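Local structure of hypothetical membrane protein (Corynebacterium glutamicum, 6JSA) at residues Ile85-Asn90 with Ser121-Ser126; Ala96-Ser101 with Thr113-Leu118; Ser133-Leu138 with Gly153-Pro158; Thr6-Gln11 with Ile61-Ser66. The protein binds heme and probably hands it on within the heme-uptake machinery of corynebacteria, this chain being the C-terminal domain of HtaA. One frame throughout, in Å; residues are numbered along the deposited sequence. Where two conformers were deposited one is given.

Contact 1: residues Ile85-Asn90 with Ser121-Ser126; sequences ISFNGN and SALNVS
Chi1 of 61° puts CG of Phe-87 between the backbone N and the carbonyl carbon, the crowded position, and chi1 of -179° puts CG of Leu-123 anti to the backbone N; from there ring and methyl meet. One methyl of the leucine, CD2, does most of the touching. It lies 3.7 Å from CD2 of Phe-87, approaching the ring obliquely on its CG-CD2-CE2 side, and 3.2 Å from the carbonyl oxygen Gly-89 O, so the methyl is wedged between an aromatic ring and the turn that follows it. The other end of the ring is met more loosely by Val-125, whose CG2 is 4.3 Å from Phe-87 CZ.

The turn at Gly-89 and Asn-90 brings a polar group to the margin of this apolar cluster. Asn-90 OD1 stands 3.8 Å from Leu-123 CB, but its polar partner is Lys-57. The amino group of that lysine is hydrogen-bonded to both Asn-90 OD1 and the backbone Leu-123 O, which ties the turn to the strand across the apolar contact. Phe-87 also packs on Phe-120 of strand 113-125 and on Val-52 of strand 42-53, which Val-125 touches too.

Strands 76-88 and 113-125 are not direct partners here; strand 91-101 pairs with both. Just ahead of Leu-123, Ser-121 and Ala-122 both face Ser-133 in a classic beta bulge at a corner of the chain. Phe-87, Leu-123 and Val-125 thus form part of the apolar packing between strands 76-88 and 113-125 of the antiparallel beta fold of this HtaA domain.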
loop_
_atom_site.group_PDB
_atom_site.type_symbol
_atom_site.label_atom_id
_atom_site.label_comp_id
_atom_site.label_asym_id
_atom_site.label_seq_id
_atom_site.Cartn_x
_atom_site.Cartn_y
_atom_site.Cartn_z
ATOM N N ILE A 85 1.927 -6.817 2.371
ATOM C CA ILE A 85 0.664 -7.511 2.163
ATOM C C ILE A 85 0.652 -8.719 3.086
ATOM O O ILE A 85 1.470 -9.631 2.941
ATOM C CB ILE A 85 0.514 -7.951 0.699
ATOM C CG1 ILE A 85 0.500 -6.730 -0.227
ATOM C CG2 ILE A 85 -0.743 -8.778 0.530
ATOM C CD1 ILE A 85 0.607 -7.082 -1.692
ATOM N N SER A 86 -0.266 -8.725 4.041
ATOM C CA SER A 86 -0.448 -9.837 4.957
ATOM C C SER A 86 -1.803 -10.463 4.667
ATOM O O SER A 86 -2.781 -9.749 4.433
ATOM C CB SER A 86 -0.393 -9.328 6.398
ATOM O OG SER A 86 -0.461 -10.384 7.327
ATOM N N PHE A 87 -1.864 -11.794 4.649
ATOM C CA PHE A 87 -3.126 -12.456 4.365
ATOM C C PHE A 87 -3.319 -13.668 5.260
ATOM O O PHE A 87 -2.364 -14.330 5.666
ATOM C CB PHE A 87 -3.323 -12.817 2.876
ATOM C CG PHE A 87 -2.293 -13.772 2.317
ATOM C CD1 PHE A 87 -1.131 -13.298 1.719
ATOM C CD2 PHE A 87 -2.513 -15.146 2.344
ATOM C CE1 PHE A 87 -0.196 -14.184 1.188
ATOM C CE2 PHE A 87 -1.584 -16.025 1.815
ATOM C CZ PHE A 87 -0.429 -15.543 1.236
ATOM N N ASN A 88 -4.583 -13.924 5.566
ATOM C CA ASN A 88 -5.019 -15.113 6.300
ATOM C C ASN A 88 -6.263 -15.584 5.557
ATOM O O ASN A 88 -7.322 -14.957 5.673
ATOM C CB ASN A 88 -5.357 -14.775 7.748
ATOM C CG ASN A 88 -4.142 -14.388 8.568
ATOM O OD1 ASN A 88 -3.717 -13.233 8.569
ATOM N ND2 ASN A 88 -3.592 -15.351 9.296
ATOM N N GLY A 89 -6.138 -16.662 4.792
ATOM C CA GLY A 89 -7.269 -16.945 3.937
ATOM C C GLY A 89 -7.434 -15.823 2.929
ATOM O O GLY A 89 -6.474 -15.144 2.555
ATOM N N ASN A 90 -8.677 -15.586 2.519
ATOM C CA ASN A 90 -8.989 -14.615 1.478
ATOM C C ASN A 90 -9.191 -13.195 2.012
ATOM O O ASN A 90 -9.757 -12.346 1.311
ATOM C CB ASN A 90 -10.189 -15.093 0.659
ATOM C CG ASN A 90 -9.888 -16.372 -0.098
ATOM O OD1 ASN A 90 -8.776 -16.561 -0.598
ATOM N ND2 ASN A 90 -10.868 -17.265 -0.172
ATOM N N SER A 121 -10.209 -10.847 -4.156
ATOM C CA SER A 121 -11.061 -11.406 -5.197
ATOM C C SER A 121 -10.406 -12.617 -5.848
ATOM O O SER A 121 -11.100 -13.484 -6.393
ATOM C CB SER A 121 -11.349 -10.337 -6.249
ATOM O OG SER A 121 -10.143 -9.793 -6.759
ATOM N N ALA A 122 -9.076 -12.690 -5.793
ATOM C CA ALA A 122 -8.309 -13.829 -6.274
ATOM C C ALA A 122 -7.113 -13.972 -5.355
ATOM O O ALA A 122 -6.464 -12.978 -5.022
ATOM C CB ALA A 122 -7.817 -13.588 -7.705
ATOM N N LEU A 123 -6.838 -15.194 -4.919
ATOM C CA LEU A 123 -5.645 -15.462 -4.127
ATOM C C LEU A 123 -5.256 -16.906 -4.380
ATOM O O LEU A 123 -6.024 -17.821 -4.063
ATOM C CB LEU A 123 -5.892 -15.212 -2.641
ATOM C CG LEU A 123 -4.693 -15.439 -1.719
ATOM C CD1 LEU A 123 -3.522 -14.560 -2.109
ATOM C CD2 LEU A 123 -5.104 -15.175 -0.289
ATOM N N ASN A 124 -4.087 -17.108 -4.974
ATOM C CA ASN A 124 -3.636 -18.429 -5.370
ATOM C C ASN A 124 -2.280 -18.679 -4.740
ATOM O O ASN A 124 -1.400 -17.817 -4.790
ATOM C CB ASN A 124 -3.553 -18.530 -6.894
ATOM C CG ASN A 124 -4.919 -18.423 -7.552
ATOM O OD1 ASN A 124 -5.220 -17.443 -8.234
ATOM N ND2 ASN A 124 -5.757 -19.434 -7.339
ATOM N N VAL A 125 -2.120 -19.852 -4.142
ATOM C CA VAL A 125 -0.877 -20.249 -3.498
ATOM C C VAL A 125 -0.554 -21.669 -3.931
ATOM O O VAL A 125 -1.440 -22.531 -3.969
ATOM C CB VAL A 125 -0.985 -20.172 -1.962
ATOM C CG1 VAL A 125 0.276 -20.717 -1.317
ATOM C CG2 VAL A 125 -1.258 -18.754 -1.514
ATOM N N SER A 126 0.713 -21.910 -4.253
ATOM C CA SER A 126 1.185 -23.234 -4.621
ATOM C C SER A 126 2.570 -23.418 -4.016
ATOM O O SER A 126 3.057 -22.576 -3.252
ATOM C CB SER A 126 1.188 -23.409 -6.144
ATOM O OG SER A 126 2.255 -22.665 -6.726
#

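Contact 2: residues Ala96-Ser101 with Thr113-Leu118; sequences ADVVSS and TVVGTL
Ala-96 and Thr-113 form an antiparallel hydrogen-bonded pair, with Ala-96 N to Thr-113 O at 3.0 Å and Thr-113 N to Ala-96 O at 2.9 Å. On the face that carries the side chains of both residues, Val-115 supplies the central methyl. Its CG2 lies 4.0 Å from Ala-96 CB and 3.8 Å from Val-98 CG2, and Val-98 CG2 is in turn 4.1 Å from Thr-113 CG2. Thr-113 has OG1 anti to its backbone N (chi1 -172°), and this hydroxyl is hydrogen-bonded to Ser-141 OG of helix 140-145; the branch CG2 is left to rest 3.6 Å from Ala-96 O.

Beyond this shell, the segments run at 90° and pair with each other at Ala-96 and Thr-113; strand 113-125 then continues beside the earlier part of strand 91-101. Asp-97 sends its side chain off the other face, where OD1 forms a salt bridge with Arg-112 and OD2 bonds to Asn-82. From Val-98 onward, strand 91-101 takes backbone bonds from strand 107-111 instead. Val-115 and Gly-116 both face Leu-94, a classic beta bulge in the antiparallel pairing of strands 91-101 and 113-125, the former of which touches the heme at Ser-101.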
loop_
_atom_site.group_PDB
_atom_site.type_symbol
_atom_site.label_atom_id
_atom_site.label_comp_id
_atom_site.label_asym_id
_atom_site.label_seq_id
_atom_site.Cartn_x
_atom_site.Cartn_y
_atom_site.Cartn_z
ATOM N N ALA A 96 1.828 -0.380 6.389
ATOM C CA ALA A 96 2.895 0.500 5.932
ATOM C C ALA A 96 3.301 1.415 7.075
ATOM O O ALA A 96 2.568 1.572 8.056
ATOM C CB ALA A 96 2.457 1.325 4.722
ATOM N N ASP A 97 4.486 2.007 6.940
ATOM C CA ASP A 97 4.925 3.096 7.803
ATOM C C ASP A 97 4.427 4.400 7.194
ATOM O O ASP A 97 4.681 4.674 6.016
ATOM C CB ASP A 97 6.453 3.154 7.862
ATOM C CG ASP A 97 7.085 1.840 8.292
ATOM O OD1 ASP A 97 6.394 1.017 8.928
ATOM O OD2 ASP A 97 8.285 1.643 7.996
ATOM N N VAL A 98 3.702 5.199 7.975
ATOM C CA VAL A 98 3.030 6.382 7.441
ATOM C C VAL A 98 3.322 7.600 8.305
ATOM O O VAL A 98 3.145 7.558 9.527
ATOM C CB VAL A 98 1.506 6.176 7.329
ATOM C CG1 VAL A 98 0.830 7.438 6.765
ATOM C CG2 VAL A 98 1.197 4.964 6.466
ATOM N N VAL A 99 3.735 8.692 7.657
ATOM C CA VAL A 99 3.847 10.014 8.273
ATOM C C VAL A 99 3.054 10.978 7.403
ATOM O O VAL A 99 3.221 10.984 6.181
ATOM C CB VAL A 99 5.313 10.483 8.359
ATOM C CG1 VAL A 99 5.399 11.844 9.039
ATOM C CG2 VAL A 99 6.170 9.445 9.067
ATOM N N SER A 100 2.172 11.772 8.011
ATOM C CA SER A 100 1.354 12.660 7.196
ATOM C C SER A 100 1.021 13.920 7.973
ATOM O O SER A 100 1.009 13.926 9.203
ATOM C CB SER A 100 0.060 11.974 6.760
ATOM O OG SER A 100 -0.509 12.630 5.657
ATOM N N SER A 101 0.717 14.983 7.233
ATOM C CA SER A 101 0.340 16.268 7.809
ATOM C C SER A 101 -1.148 16.550 7.636
ATOM O O SER A 101 -1.777 16.092 6.680
ATOM C CB SER A 101 1.135 17.396 7.157
ATOM O OG SER A 101 2.482 17.368 7.589
ATOM N N THR A 113 1.495 0.783 10.577
ATOM C CA THR A 113 0.063 0.748 10.836
ATOM C C THR A 113 -0.653 0.020 9.707
ATOM O O THR A 113 -0.181 -0.013 8.568
ATOM C CB THR A 113 -0.484 2.180 10.975
ATOM O OG1 THR A 113 -1.841 2.138 11.418
ATOM C CG2 THR A 113 -0.409 2.934 9.644
ATOM N N VAL A 114 -1.806 -0.560 10.027
ATOM C CA VAL A 114 -2.680 -1.074 8.980
ATOM C C VAL A 114 -3.314 0.112 8.263
ATOM O O VAL A 114 -4.050 0.895 8.872
ATOM C CB VAL A 114 -3.740 -2.018 9.565
ATOM C CG1 VAL A 114 -4.710 -2.472 8.482
ATOM C CG2 VAL A 114 -3.067 -3.207 10.226
ATOM N N VAL A 115 -3.007 0.262 6.973
ATOM C CA VAL A 115 -3.589 1.323 6.150
ATOM C C VAL A 115 -4.950 0.909 5.609
ATOM O O VAL A 115 -5.823 1.757 5.391
ATOM C CB VAL A 115 -2.609 1.681 5.015
ATOM C CG1 VAL A 115 -3.237 2.626 4.000
ATOM C CG2 VAL A 115 -1.359 2.304 5.586
ATOM N N GLY A 116 -5.156 -0.382 5.372
ATOM C CA GLY A 116 -6.435 -0.862 4.891
ATOM C C GLY A 116 -6.597 -2.345 5.107
ATOM O O GLY A 116 -5.620 -3.088 5.250
ATOM N N THR A 117 -7.855 -2.767 5.151
ATOM C CA THR A 117 -8.154 -4.185 5.199
ATOM C C THR A 117 -8.367 -4.708 3.787
ATOM O O THR A 117 -8.919 -4.025 2.917
ATOM C CB THR A 117 -9.367 -4.471 6.079
ATOM O OG1 THR A 117 -10.441 -3.624 5.676
ATOM C CG2 THR A 117 -9.035 -4.202 7.542
ATOM N N LEU A 118 -7.886 -5.923 3.558
ATOM C CA LEU A 118 -7.899 -6.531 2.238
ATOM C C LEU A 118 -8.975 -7.600 2.147
ATOM O O LEU A 118 -9.122 -8.436 3.044
ATOM C CB LEU A 118 -6.556 -7.194 1.945
ATOM C CG LEU A 118 -5.356 -6.257 1.978
ATOM C CD1 LEU A 118 -4.093 -7.007 1.593
ATOM C CD2 LEU A 118 -5.575 -5.067 1.059
#

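Contact 3: residues Ser133-Leu138 with Gly153-Pro158; sequences SASVSL and GTQLDP
Val-136 and Leu-138 hold the irregular segment 153-158 alongside their strand through three backbone bonds of 2.8 Å: Leu-156 N to Val-136 O, Leu-138 N to Thr-154 O, and Gly-153 N to Leu-138 O. The two segments run roughly antiparallel, their directions 144° apart. One water bridges Val-136 N and Leu-156 O, accepting from the first and donating to the second.

Among the side chains, Leu-156 is shared: its CD1 lies 3.8 Å from Leu-138 CD1 and 4.0 Å from Val-136 CG1. Leu-138 has CG anti to the backbone N (chi1 -174°). It also packs on Phe-146 and Tyr-150, the latter a heme-binding residue. The other methyl of Val-136, CG2, presses against Asp-157 O at 3.3 Å. Farther along, the ring atom Pro-158 CB sits 3.4 Å from Ala-134 O.

Asp-157 is held from two directions, its OD1 by Ala-16 N at the start of helix 16-23 and its carbonyl oxygen by the indole of Trp-12 on strand 3-12. The segment is the last part of the loop that leads from helix 140-145 to strand 159-165, and it lies alongside strand 129-138, whose partner from Ile-159 on is strand 159-165.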
loop_
_atom_site.group_PDB
_atom_site.type_symbol
_atom_site.label_atom_id
_atom_site.label_comp_id
_atom_site.label_asym_id
_atom_site.label_seq_id
_atom_site.Cartn_x
_atom_site.Cartn_y
_atom_site.Cartn_z
ATOM N N SER A 133 -5.205 -10.508 -5.926
ATOM C CA SER A 133 -5.715 -9.151 -6.065
ATOM C C SER A 133 -6.755 -8.934 -4.980
ATOM O O SER A 133 -7.574 -9.823 -4.714
ATOM C CB SER A 133 -6.381 -8.944 -7.430
ATOM O OG SER A 133 -5.450 -9.070 -8.489
ATOM N N ALA A 134 -6.732 -7.756 -4.360
ATOM C CA ALA A 134 -7.640 -7.465 -3.260
ATOM C C ALA A 134 -8.146 -6.033 -3.314
ATOM O O ALA A 134 -7.416 -5.115 -3.699
ATOM C CB ALA A 134 -6.954 -7.680 -1.912
ATOM N N SER A 135 -9.399 -5.849 -2.909
ATOM C CA SER A 135 -9.878 -4.512 -2.591
ATOM C C SER A 135 -9.257 -4.053 -1.274
ATOM O O SER A 135 -8.901 -4.868 -0.411
ATOM C CB SER A 135 -11.405 -4.503 -2.468
ATOM O OG SER A 135 -11.823 -5.309 -1.382
ATOM N N VAL A 136 -9.120 -2.734 -1.137
ATOM C CA VAL A 136 -8.460 -2.101 0.003
ATOM C C VAL A 136 -9.451 -1.139 0.649
ATOM O O VAL A 136 -9.846 -0.140 0.036
ATOM C CB VAL A 136 -7.184 -1.356 -0.425
ATOM C CG1 VAL A 136 -6.507 -0.746 0.788
ATOM C CG2 VAL A 136 -6.228 -2.286 -1.188
ATOM N N SER A 137 -9.832 -1.424 1.891
ATOM C CA SER A 137 -10.795 -0.618 2.637
ATOM C C SER A 137 -10.047 0.177 3.693
ATOM O O SER A 137 -9.414 -0.403 4.577
ATOM C CB SER A 137 -11.822 -1.521 3.313
ATOM O OG SER A 137 -12.603 -2.200 2.354
ATOM N N LEU A 138 -10.142 1.499 3.613
ATOM C CA LEU A 138 -9.307 2.379 4.418
ATOM C C LEU A 138 -9.547 2.187 5.915
ATOM O O LEU A 138 -10.690 2.121 6.377
ATOM C CB LEU A 138 -9.611 3.822 4.027
ATOM C CG LEU A 138 -8.761 4.933 4.627
ATOM C CD1 LEU A 138 -7.317 4.794 4.180
ATOM C CD2 LEU A 138 -9.334 6.273 4.212
ATOM N N GLY A 153 -13.268 2.998 5.814
ATOM C CA GLY A 153 -14.044 2.129 4.958
ATOM C C GLY A 153 -14.107 2.552 3.510
ATOM O O GLY A 153 -14.589 1.777 2.674
ATOM N N THR A 154 -13.632 3.748 3.180
ATOM C CA THR A 154 -13.530 4.159 1.786
ATOM C C THR A 154 -12.671 3.162 1.019
ATOM O O THR A 154 -11.647 2.683 1.517
ATOM C CB THR A 154 -12.903 5.556 1.719
ATOM O OG1 THR A 154 -13.813 6.507 2.281
ATOM C CG2 THR A 154 -12.577 5.983 0.278
ATOM N N GLN A 155 -13.102 2.835 -0.195
ATOM C CA GLN A 155 -12.340 1.932 -1.048
ATOM C C GLN A 155 -11.195 2.694 -1.707
ATOM O O GLN A 155 -11.420 3.682 -2.415
ATOM C CB GLN A 155 -13.250 1.344 -2.121
ATOM C CG GLN A 155 -14.424 0.562 -1.567
ATOM C CD GLN A 155 -13.993 -0.584 -0.664
ATOM O OE1 GLN A 155 -14.108 -0.508 0.566
ATOM N NE2 GLN A 155 -13.505 -1.656 -1.269
ATOM N N LEU A 156 -9.974 2.220 -1.496
ATOM C CA LEU A 156 -8.808 2.768 -2.168
ATOM C C LEU A 156 -8.633 2.031 -3.497
ATOM O O LEU A 156 -9.492 1.247 -3.906
ATOM C CB LEU A 156 -7.587 2.656 -1.259
ATOM C CG LEU A 156 -7.694 3.351 0.103
ATOM C CD1 LEU A 156 -6.364 3.234 0.839
ATOM C CD2 LEU A 156 -8.135 4.818 -0.026
ATOM N N ASP A 157 -7.526 2.268 -4.201
ATOM C CA ASP A 157 -7.223 1.430 -5.348
ATOM C C ASP A 157 -7.041 -0.010 -4.876
ATOM O O ASP A 157 -6.533 -0.252 -3.777
ATOM C CB ASP A 157 -5.893 1.846 -5.975
ATOM C CG ASP A 157 -5.998 3.019 -6.937
ATOM O OD1 ASP A 157 -7.108 3.479 -7.264
ATOM O OD2 ASP A 157 -4.920 3.485 -7.373
ATOM N N PRO A 158 -7.414 -0.986 -5.693
ATOM C CA PRO A 158 -7.107 -2.381 -5.358
ATOM C C PRO A 158 -5.610 -2.630 -5.483
ATOM O O PRO A 158 -4.883 -1.925 -6.191
ATOM C CB PRO A 158 -7.882 -3.169 -6.417
ATOM C CG PRO A 158 -7.892 -2.251 -7.601
ATOM C CD PRO A 158 -8.040 -0.863 -7.022
HETATM O O HOH W 1 -10.172 -1.398 -3.465
#

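Contact 4: residues Thr6-Gln11 with Ile61-Ser66; sequences TQASAQ and INFPGS
Strand 3-12 meets the end of strand 58-62 and the loop residue Phe-63 that follows it, through the side chains of Ala-8, Ala-10, Ile-61 and Phe-63 in the buried interior; both strands are paired antiparallel with strand 42-53. Ala-8 CB is touched twice: by Ile-61 CG2 at 3.5 Å and by the ring tip Phe-63 CZ at 3.8 Å. That same ring atom lies 3.6 Å from Ala-10 CB, which comes to the ring obliquely, so CZ spans two methyl groups that point from one face of the strand.

In Phe-63 CG is anti to the carbonyl carbon, beside the backbone N (chi1 -60°), and the ring extends to the neighbouring backbone. Its CE1 edge faces the peptide between Ala-8 and Ser-9. Ala-8 O lies near the ring plane, 3.8 Å from CE1, and Ser-9 N also lies in plane at this edge. Here small and large apolar residues fill the interior of the antiparallel beta fold of the HtaA domain, and strand 159-165 adds Phe-161, which packs on both Ala-10 and Ile-61.

Gln-7 adds a grip within its own strand, since Gln-7 NE2 donates to Ala-8 O over 3.0 Å in a nearly straight bond (163°), with the oxygen in the plane of the amide. Farther along the strand, Gln-11 OE1 bonds to Ser-160 OG of strand 159-165.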
loop_
_atom_site.group_PDB
_atom_site.type_symbol
_atom_site.label_atom_id
_atom_site.label_comp_id
_atom_site.label_asym_id
_atom_site.label_seq_id
_atom_site.Cartn_x
_atom_site.Cartn_y
_atom_site.Cartn_z
ATOM N N THR A 6 10.865 -15.789 -2.971
ATOM C CA THR A 6 12.055 -15.617 -3.810
ATOM C C THR A 6 12.041 -14.205 -4.393
ATOM O O THR A 6 12.844 -13.353 -4.000
ATOM C CB THR A 6 12.099 -16.707 -4.881
ATOM O OG1 THR A 6 12.052 -17.997 -4.246
ATOM C CG2 THR A 6 13.378 -16.591 -5.696
ATOM N N GLN A 7 11.114 -13.942 -5.314
ATOM C CA GLN A 7 10.910 -12.616 -5.878
ATOM C C GLN A 7 9.434 -12.282 -5.792
ATOM O O GLN A 7 8.594 -13.090 -6.196
ATOM C CB GLN A 7 11.303 -12.580 -7.355
ATOM C CG GLN A 7 11.054 -11.235 -8.011
ATOM C CD GLN A 7 12.021 -10.179 -7.509
ATOM O OE1 GLN A 7 13.222 -10.293 -7.741
ATOM N NE2 GLN A 7 11.517 -9.175 -6.794
ATOM N N ALA A 8 9.118 -11.086 -5.298
ATOM C CA ALA A 8 7.748 -10.600 -5.290
ATOM C C ALA A 8 7.675 -9.246 -5.977
ATOM O O ALA A 8 8.649 -8.486 -6.035
ATOM C CB ALA A 8 7.196 -10.445 -3.870
ATOM N N SER A 9 6.493 -8.957 -6.498
ATOM C CA SER A 9 6.180 -7.646 -7.033
ATOM C C SER A 9 4.744 -7.321 -6.659
ATOM O O SER A 9 3.907 -8.213 -6.500
ATOM C CB SER A 9 6.341 -7.591 -8.554
ATOM O OG SER A 9 5.393 -8.429 -9.178
ATOM N N ALA A 10 4.470 -6.036 -6.482
ATOM C CA ALA A 10 3.121 -5.591 -6.185
ATOM C C ALA A 10 2.853 -4.317 -6.959
ATOM O O ALA A 10 3.773 -3.557 -7.286
ATOM C CB ALA A 10 2.884 -5.372 -4.685
ATOM N N GLN A 11 1.571 -4.089 -7.230
ATOM C CA GLN A 11 1.099 -2.923 -7.958
ATOM C C GLN A 11 -0.046 -2.316 -7.166
ATOM O O GLN A 11 -1.022 -3.010 -6.847
ATOM C CB GLN A 11 0.636 -3.312 -9.364
ATOM C CG GLN A 11 1.705 -4.044 -10.183
ATOM C CD GLN A 11 1.815 -5.529 -9.836
ATOM O OE1 GLN A 11 0.806 -6.208 -9.631
ATOM N NE2 GLN A 11 3.044 -6.032 -9.755
ATOM N N ILE A 61 4.060 -10.619 2.584
ATOM C CA ILE A 61 4.917 -10.259 1.463
ATOM C C ILE A 61 5.399 -8.837 1.739
ATOM O O ILE A 61 4.585 -7.905 1.802
ATOM C CB ILE A 61 4.156 -10.315 0.127
ATOM C CG1 ILE A 61 3.219 -11.534 0.049
ATOM C CG2 ILE A 61 5.138 -10.275 -1.037
ATOM C CD1 ILE A 61 3.936 -12.844 -0.037
ATOM N N ASN A 62 6.708 -8.668 1.915
ATOM C CA ASN A 62 7.286 -7.407 2.366
ATOM C C ASN A 62 8.000 -6.680 1.235
ATOM O O ASN A 62 8.730 -7.296 0.450
ATOM C CB ASN A 62 8.307 -7.649 3.478
ATOM C CG ASN A 62 7.670 -8.119 4.753
ATOM O OD1 ASN A 62 7.082 -7.326 5.488
ATOM N ND2 ASN A 62 7.792 -9.408 5.037
ATOM N N PHE A 63 7.822 -5.358 1.188
ATOM C CA PHE A 63 8.478 -4.547 0.174
ATOM C C PHE A 63 9.191 -3.363 0.806
ATOM O O PHE A 63 8.650 -2.733 1.722
ATOM C CB PHE A 63 7.453 -4.022 -0.839
ATOM C CG PHE A 63 6.732 -5.118 -1.562
ATOM C CD1 PHE A 63 7.268 -5.664 -2.716
ATOM C CD2 PHE A 63 5.539 -5.636 -1.070
ATOM C CE1 PHE A 63 6.627 -6.692 -3.381
ATOM C CE2 PHE A 63 4.898 -6.667 -1.730
ATOM C CZ PHE A 63 5.444 -7.190 -2.887
ATOM N N PRO A 64 10.386 -3.028 0.333
ATOM C CA PRO A 64 11.030 -1.776 0.736
ATOM C C PRO A 64 10.495 -0.641 -0.134
ATOM O O PRO A 64 9.695 -0.847 -1.048
ATOM C CB PRO A 64 12.494 -2.052 0.407
ATOM C CG PRO A 64 12.382 -2.829 -0.874
ATOM C CD PRO A 64 11.165 -3.720 -0.712
ATOM N N GLY A 65 10.958 0.568 0.158
ATOM C CA GLY A 65 10.676 1.700 -0.696
ATOM C C GLY A 65 9.624 2.630 -0.113
ATOM O O GLY A 65 8.779 2.244 0.703
ATOM N N SER A 66 9.669 3.877 -0.568
ATOM C CA SER A 66 8.753 4.894 -0.078
ATOM C C SER A 66 8.207 5.753 -1.210
ATOM O O SER A 66 8.850 5.954 -2.247
ATOM C CB SER A 66 9.420 5.782 0.971
ATOM O OG SER A 66 10.567 6.400 0.443
#

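Overall arrangement
Strand 113-125 carries one segment of both contact 1 and contact 2, and strand 129-138 beside it carries one segment of contact 3. Ser-121 N to Ser-133 O and Ala-122 O to Ser-133 N, each 2.9 Å, join contacts 1 and 3, while Thr-117 N to Ser-137 O, also 2.9 Å, joins contacts 2 and 3. Ile-85 links contact 1 to contact 4 through its backbone bond with Ile-61, and to contact 2 by packing on Leu-118. Contacts 3 and 4 lie on opposite sides of the chain's centre, their centres about 18 Å apart. Contact 2 touches the heme through Ser-101, and contact 3 adjoins the pocket where Leu-138 packs on heme-binding Tyr-150; contacts 1 and 4 lie away from it.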